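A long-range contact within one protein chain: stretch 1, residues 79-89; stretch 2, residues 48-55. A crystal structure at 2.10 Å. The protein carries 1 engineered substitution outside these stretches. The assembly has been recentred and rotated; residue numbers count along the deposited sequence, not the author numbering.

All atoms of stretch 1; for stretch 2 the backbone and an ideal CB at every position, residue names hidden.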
ATOM      1  N   ASN A  79     -10.460  -0.359  13.430  1.00 38.76           N
ATOM      2  CA  ASN A  79     -10.696  -1.591  12.675  1.00 40.57           C
ATOM      3  C   ASN A  79     -11.895  -1.507  11.723  1.00 38.62           C
ATOM      4  O   ASN A  79     -12.283  -2.529  11.144  1.00 36.49           O
ATOM      5  CB  ASN A  79     -10.836  -2.798  13.623  1.00 41.13           C
ATOM      6  CG  ASN A  79     -11.995  -2.668  14.587  1.00 42.50           C
ATOM      7  OD1 ASN A  79     -11.815  -2.222  15.717  1.00 45.04           O
ATOM      8  ND2 ASN A  79     -13.186  -3.065  14.154  1.00 44.72           N
ATOM      9  N   ARG A  80     -12.470  -0.313  11.536  1.00 37.15           N
ATOM     10  CA  ARG A  80     -13.654  -0.194  10.691  1.00 34.76           C
ATOM     11  C   ARG A  80     -13.292  -0.376   9.216  1.00 29.69           C
ATOM     12  O   ARG A  80     -12.320   0.204   8.721  1.00 29.02           O
ATOM     13  CB  ARG A  80     -14.460   1.100  10.950  1.00 37.62           C
ATOM     14  CG  ARG A  80     -13.950   2.420  10.350  1.00 38.89           C
ATOM     15  CD  ARG A  80     -15.076   3.258   9.718  1.00 40.23           C
ATOM     16  NE  ARG A  80     -15.105   3.162   8.253  1.00 41.51           N
ATOM     17  CZ  ARG A  80     -16.129   3.503   7.458  1.00 40.20           C
ATOM     18  NH1 ARG A  80     -17.278   3.972   7.942  1.00 40.17           N
ATOM     19  NH2 ARG A  80     -15.995   3.366   6.141  1.00 38.83           N
ATOM     20  N   GLY A  81     -14.064  -1.220   8.541  1.00 25.66           N
ATOM     21  CA  GLY A  81     -13.888  -1.473   7.125  1.00 23.34           C
ATOM     22  C   GLY A  81     -12.640  -2.248   6.723  1.00 21.52           C
ATOM     23  O   GLY A  81     -12.241  -2.178   5.568  1.00 18.92           O
ATOM     24  N   VAL A  82     -12.029  -2.993   7.652  1.00 20.17           N
ATOM     25  CA  VAL A  82     -10.817  -3.763   7.345  1.00 19.06           C
ATOM     26  C   VAL A  82     -11.133  -4.866   6.338  1.00 16.95           C
ATOM     27  O   VAL A  82     -10.420  -5.015   5.352  1.00 15.91           O
ATOM     28  CB  VAL A  82     -10.141  -4.338   8.620  1.00 19.77           C
ATOM     29  CG1 VAL A  82      -9.110  -5.420   8.289  1.00 20.43           C
ATOM     30  CG2 VAL A  82      -9.479  -3.218   9.401  1.00 20.23           C
ATOM     31  N   ASP A  83     -12.193  -5.630   6.596  1.00 15.49           N
ATOM     32  CA  ASP A  83     -12.637  -6.680   5.680  1.00 14.69           C
ATOM     33  C   ASP A  83     -12.991  -6.135   4.288  1.00 13.71           C
ATOM     34  O   ASP A  83     -12.702  -6.784   3.279  1.00 12.87           O
ATOM     35  CB  ASP A  83     -13.821  -7.471   6.263  1.00 15.31           C
ATOM     36  CG  ASP A  83     -13.398  -8.494   7.323  1.00 16.52           C
ATOM     37  OD1 ASP A  83     -12.192  -8.618   7.652  1.00 16.07           O
ATOM     38  OD2 ASP A  83     -14.303  -9.184   7.838  1.00 17.97           O
ATOM     39  N   GLY A  84     -13.596  -4.950   4.239  1.00 12.66           N
ATOM     40  CA  GLY A  84     -13.902  -4.297   2.966  1.00 12.27           C
ATOM     41  C   GLY A  84     -12.671  -3.855   2.189  1.00 11.58           C
ATOM     42  O   GLY A  84     -12.630  -3.954   0.970  1.00 11.30           O
ATOM     43  N   LYS A  85     -11.668  -3.356   2.899  1.00 11.76           N
ATOM     44  CA  LYS A  85     -10.390  -2.974   2.279  1.00 11.82           C
ATOM     45  C   LYS A  85      -9.622  -4.200   1.759  1.00 11.32           C
ATOM     46  O   LYS A  85      -9.074  -4.154   0.667  1.00 10.94           O
ATOM     47  CB  LYS A  85      -9.546  -2.152   3.255  1.00 12.49           C
ATOM     48  CG  LYS A  85     -10.153  -0.781   3.518  1.00 13.29           C
ATOM     49  CD  LYS A  85      -9.599  -0.096   4.755  1.00 13.90           C
ATOM     50  CE  LYS A  85     -10.565   1.000   5.187  1.00 14.95           C
ATOM     51  NZ  LYS A  85      -9.987   1.905   6.205  1.00 15.90           N
ATOM     52  N   CYS A  86      -9.609  -5.287   2.534  1.00 11.26           N
ATOM     53  CA  CYS A  86      -9.144  -6.588   2.054  1.00 11.65           C
ATOM     54  C   CYS A  86      -9.871  -6.990   0.776  1.00 11.60           C
ATOM     55  O   CYS A  86      -9.236  -7.398  -0.185  1.00 11.77           O
ATOM     56  CB  CYS A  86      -9.351  -7.690   3.099  1.00 11.95           C
ATOM     57  SG  CYS A  86      -8.327  -7.519   4.567  1.00 12.90           S
ATOM     58  N   ALA A  87     -11.197  -6.860   0.767  1.00 11.76           N
ATOM     59  CA  ALA A  87     -11.988  -7.184  -0.422  1.00 11.78           C
ATOM     60  C   ALA A  87     -11.649  -6.288  -1.620  1.00 11.75           C
ATOM     61  O   ALA A  87     -11.676  -6.759  -2.749  1.00 12.32           O
ATOM     62  CB  ALA A  87     -13.477  -7.129  -0.105  1.00 12.15           C
ATOM     63  N   ALA A  88     -11.317  -5.016  -1.386  1.00 11.59           N
ATOM     64  CA  ALA A  88     -10.811  -4.140  -2.473  1.00 11.57           C
ATOM     65  C   ALA A  88      -9.511  -4.651  -3.079  1.00 11.29           C
ATOM     66  O   ALA A  88      -9.332  -4.592  -4.290  1.00 11.45           O
ATOM     67  CB  ALA A  88     -10.609  -2.711  -1.998  1.00 11.43           C
ATOM     68  N   ALA A  89      -8.594  -5.118  -2.239  1.00 11.57           N
ATOM     69  CA  ALA A  89      -7.329  -5.692  -2.730  1.00 11.31           C
ATOM     70  C   ALA A  89      -7.586  -6.985  -3.513  1.00 11.18           C
ATOM     71  O   ALA A  89      -6.976  -7.216  -4.556  1.00 10.98           O
ATOM     72  CB  ALA A  89      -6.371  -5.926  -1.577  1.00 11.37           C
ATOM     73  N   UNK A  48     -15.375   5.595  -1.933  1.00 13.11           N
ATOM     74  CA  UNK A  48     -16.138   4.400  -1.601  1.00 13.29           C
ATOM     75  C   UNK A  48     -16.054   4.165  -0.103  1.00 13.21           C
ATOM     76  O   UNK A  48     -14.965   4.165   0.477  1.00 12.87           O
ATOM     77  CB  UNK A  48     -15.626   3.183  -2.374  1.00 13.29           C
ATOM     78  N   UNK A  49     -17.213   3.972   0.510  1.00 13.27           N
ATOM     79  CA  UNK A  49     -17.304   3.569   1.910  1.00 14.04           C
ATOM     80  C   UNK A  49     -16.862   2.113   2.006  1.00 14.25           C
ATOM     81  O   UNK A  49     -17.526   1.225   1.456  1.00 14.37           O
ATOM     82  CB  UNK A  49     -18.721   3.756   2.457  1.00 14.04           C
ATOM     83  N   UNK A  50     -15.749   1.870   2.701  1.00 14.46           N
ATOM     84  CA  UNK A  50     -15.176   0.514   2.817  1.00 14.64           C
ATOM     85  C   UNK A  50     -16.137  -0.521   3.412  1.00 14.81           C
ATOM     86  O   UNK A  50     -16.073  -1.700   3.060  1.00 13.95           O
ATOM     87  CB  UNK A  50     -13.913   0.568   3.678  1.00 14.64           C
ATOM     88  N   UNK A  51     -17.016  -0.091   4.315  1.00 15.17           N
ATOM     89  CA  UNK A  51     -17.997  -0.997   4.918  1.00 16.28           C
ATOM     90  C   UNK A  51     -19.006  -1.585   3.918  1.00 16.08           C
ATOM     91  O   UNK A  51     -19.558  -2.652   4.160  1.00 14.82           O
ATOM     92  CB  UNK A  51     -18.757  -0.254   6.018  1.00 16.28           C
ATOM     93  N   UNK A  52     -19.216  -0.913   2.790  1.00 16.93           N
ATOM     94  CA  UNK A  52     -20.069  -1.445   1.713  1.00 17.86           C
ATOM     95  C   UNK A  52     -19.456  -2.644   0.959  1.00 18.27           C
ATOM     96  O   UNK A  52     -20.171  -3.388   0.269  1.00 17.61           O
ATOM     97  CB  UNK A  52     -20.369  -0.327   0.712  1.00 17.86           C
ATOM     98  N   UNK A  53     -18.144  -2.841   1.104  1.00 18.11           N
ATOM     99  CA  UNK A  53     -17.444  -3.988   0.512  1.00 18.07           C
ATOM    100  C   UNK A  53     -17.418  -5.244   1.403  1.00 19.28           C
ATOM    101  O   UNK A  53     -16.733  -6.226   1.080  1.00 18.06           O
ATOM    102  CB  UNK A  53     -16.006  -3.581   0.183  1.00 18.07           C
ATOM    103  N   UNK A  54     -18.173  -5.221   2.503  1.00 20.18           N
ATOM    104  CA  UNK A  54     -18.341  -6.397   3.360  1.00 21.98           C
ATOM    105  C   UNK A  54     -19.828  -6.698   3.560  1.00 21.95           C
ATOM    106  O   UNK A  54     -20.681  -5.821   3.385  1.00 19.72           O
ATOM    107  CB  UNK A  54     -17.655  -6.182   4.710  1.00 21.98           C
ATOM    108  N   UNK A  55     -20.118  -7.953   3.897  1.00 22.40           N
ATOM    109  CA  UNK A  55     -21.474  -8.405   4.205  1.00 23.36           C
ATOM    110  C   UNK A  55     -22.195  -9.093   3.051  1.00 24.60           C
ATOM    111  O   UNK A  55     -21.626  -9.276   1.974  1.00 25.06           O
ATOM    112  CB  UNK A  55     -22.310  -7.209   4.665  1.00 23.36           C
TER

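Position 48 lies in extended backbone, and its ideal CB has nothing of stretch 1 within 5.5 Å. Stretch 1 therefore sets no preference; a strand tolerates beta-branched residues well, and the deposited residue is Val48.

At position 49 the CA-to-CB bond runs sideways, with the ideal CB 4.6 Å from Arg80 NH2. A guanidinium at that distance invites an acceptor, best an acid, though a neutral amide could also serve. The residue is Asp49. Its OD1 meets Arg80 NH2 at 2.6 Å, near the guanidinium plane, in a hydrogen-bonded salt bridge. The same OD1 accepts from the backbone N of position 51 at 3.1 Å, so one carboxylate both holds the arginine and steadies the start of the 3-10 segment.

Position 50 points toward stretch 1, its ideal CB 3.7 Å from both Lys85 CE and Gly81 O. So close an approach favours something small: glycine, alanine or serine, with a hydroxyl able to use the nearby arginine. Ser50 does so, its OG accepting from Arg80 NH2 at 3.2 Å. Gly81 has no CB to obstruct it; an ideal one would lie 1.9 Å from Ser50 OG. The backbone packs equally tightly, Gly84 CA making a CA-H...O contact of 3.4 Å with Ser50 O.

Position 51 points sideways, its ideal CB 4.6 Å from Arg80 NH2, so a longer acidic or polar chain could turn back to the arginine. Glu51 lays its carboxylate over one face of the guanidinium. Its OE1 is 3.4 Å from Arg80 NH1, a salt bridge of charges alone because no N-H points at the oxygen. A water joins OE2 to Gly81 N.

Position 52 points away, so stretch 1 would accept many residues, polar ones included; Glu52 makes no contact with it.

Position 53 points toward the helix, its ideal CB 3.5 Å from Gly84 O and 4.4 Å from Ala87 CB. The alanines offer an apolar surface suited to leucine, isoleucine or methionine. Leu53 packs its CB 4.4 Å from Ala87 CB and its CD1 4.3 Å from Ala88 CB.

Position 54 also points toward stretch 1, its ideal CB 4.3 Å from Gly84 N, a first-turn amide with no earlier helical carbonyl to bind. An acceptor on a flexible chain, glutamate or glutamine, would suit. Glu54 OE1 accepts from Gly84 N at 2.9 Å, and a water links this oxygen to Asp83 N.

At position 55, positive phi and a CB jammed against the preceding carbonyl call for glycine, and Gly55 is found.

Stretch 2 48-55: VDSEELEG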
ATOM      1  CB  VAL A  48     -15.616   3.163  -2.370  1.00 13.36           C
ATOM      2  CG1 VAL A  48     -16.347   1.895  -1.937  1.00 13.43           C
ATOM      3  CG2 VAL A  48     -15.769   3.376  -3.881  1.00 13.79           C
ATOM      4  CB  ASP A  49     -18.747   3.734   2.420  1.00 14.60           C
ATOM      5  CG  ASP A  49     -18.948   3.238   3.864  1.00 14.89           C
ATOM      6  OD1 ASP A  49     -17.987   2.827   4.539  1.00 14.65           O
ATOM      7  OD2 ASP A  49     -20.104   3.258   4.327  1.00 16.22           O
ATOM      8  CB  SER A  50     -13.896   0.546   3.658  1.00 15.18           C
ATOM      9  OG  SER A  50     -14.168   1.079   4.944  1.00 15.23           O
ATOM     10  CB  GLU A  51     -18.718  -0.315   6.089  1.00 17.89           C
ATOM     11  CG  GLU A  51     -17.792  -0.067   7.285  1.00 19.09           C
ATOM     12  CD  GLU A  51     -18.494   0.560   8.480  1.00 20.29           C
ATOM     13  OE1 GLU A  51     -19.462   1.328   8.286  1.00 21.90           O
ATOM     14  OE2 GLU A  51     -18.057   0.307   9.623  1.00 21.85           O
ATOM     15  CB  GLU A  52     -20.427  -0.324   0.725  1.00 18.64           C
ATOM     16  CG  GLU A  52     -21.256   0.801   1.339  1.00 19.40           C
ATOM     17  CD  GLU A  52     -22.617   0.331   1.843  1.00 20.25           C
ATOM     18  OE1 GLU A  52     -23.142  -0.662   1.306  1.00 20.92           O
ATOM     19  OE2 GLU A  52     -23.163   0.951   2.779  1.00 22.11           O
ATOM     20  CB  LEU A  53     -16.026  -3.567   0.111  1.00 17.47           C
ATOM     21  CG  LEU A  53     -16.012  -2.668  -1.134  1.00 17.29           C
ATOM     22  CD1 LEU A  53     -14.760  -1.817  -1.182  1.00 16.94           C
ATOM     23  CD2 LEU A  53     -16.134  -3.507  -2.401  1.00 17.57           C
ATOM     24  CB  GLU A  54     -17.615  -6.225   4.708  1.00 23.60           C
ATOM     25  CG  GLU A  54     -17.682  -4.841   5.329  1.00 24.52           C
ATOM     26  CD  GLU A  54     -16.780  -4.682   6.539  1.00 25.22           C
ATOM     27  OE1 GLU A  54     -15.564  -4.443   6.373  1.00 25.77           O
ATOM     28  OE2 GLU A  54     -17.301  -4.758   7.668  1.00 26.61           O
TER
HETATM   29  O   HOH W   1     -16.445  -1.521  10.211  1.00 27.66           O
HETATM   30  O   HOH W   2     -14.150  -5.074   9.061  1.00 23.37           O
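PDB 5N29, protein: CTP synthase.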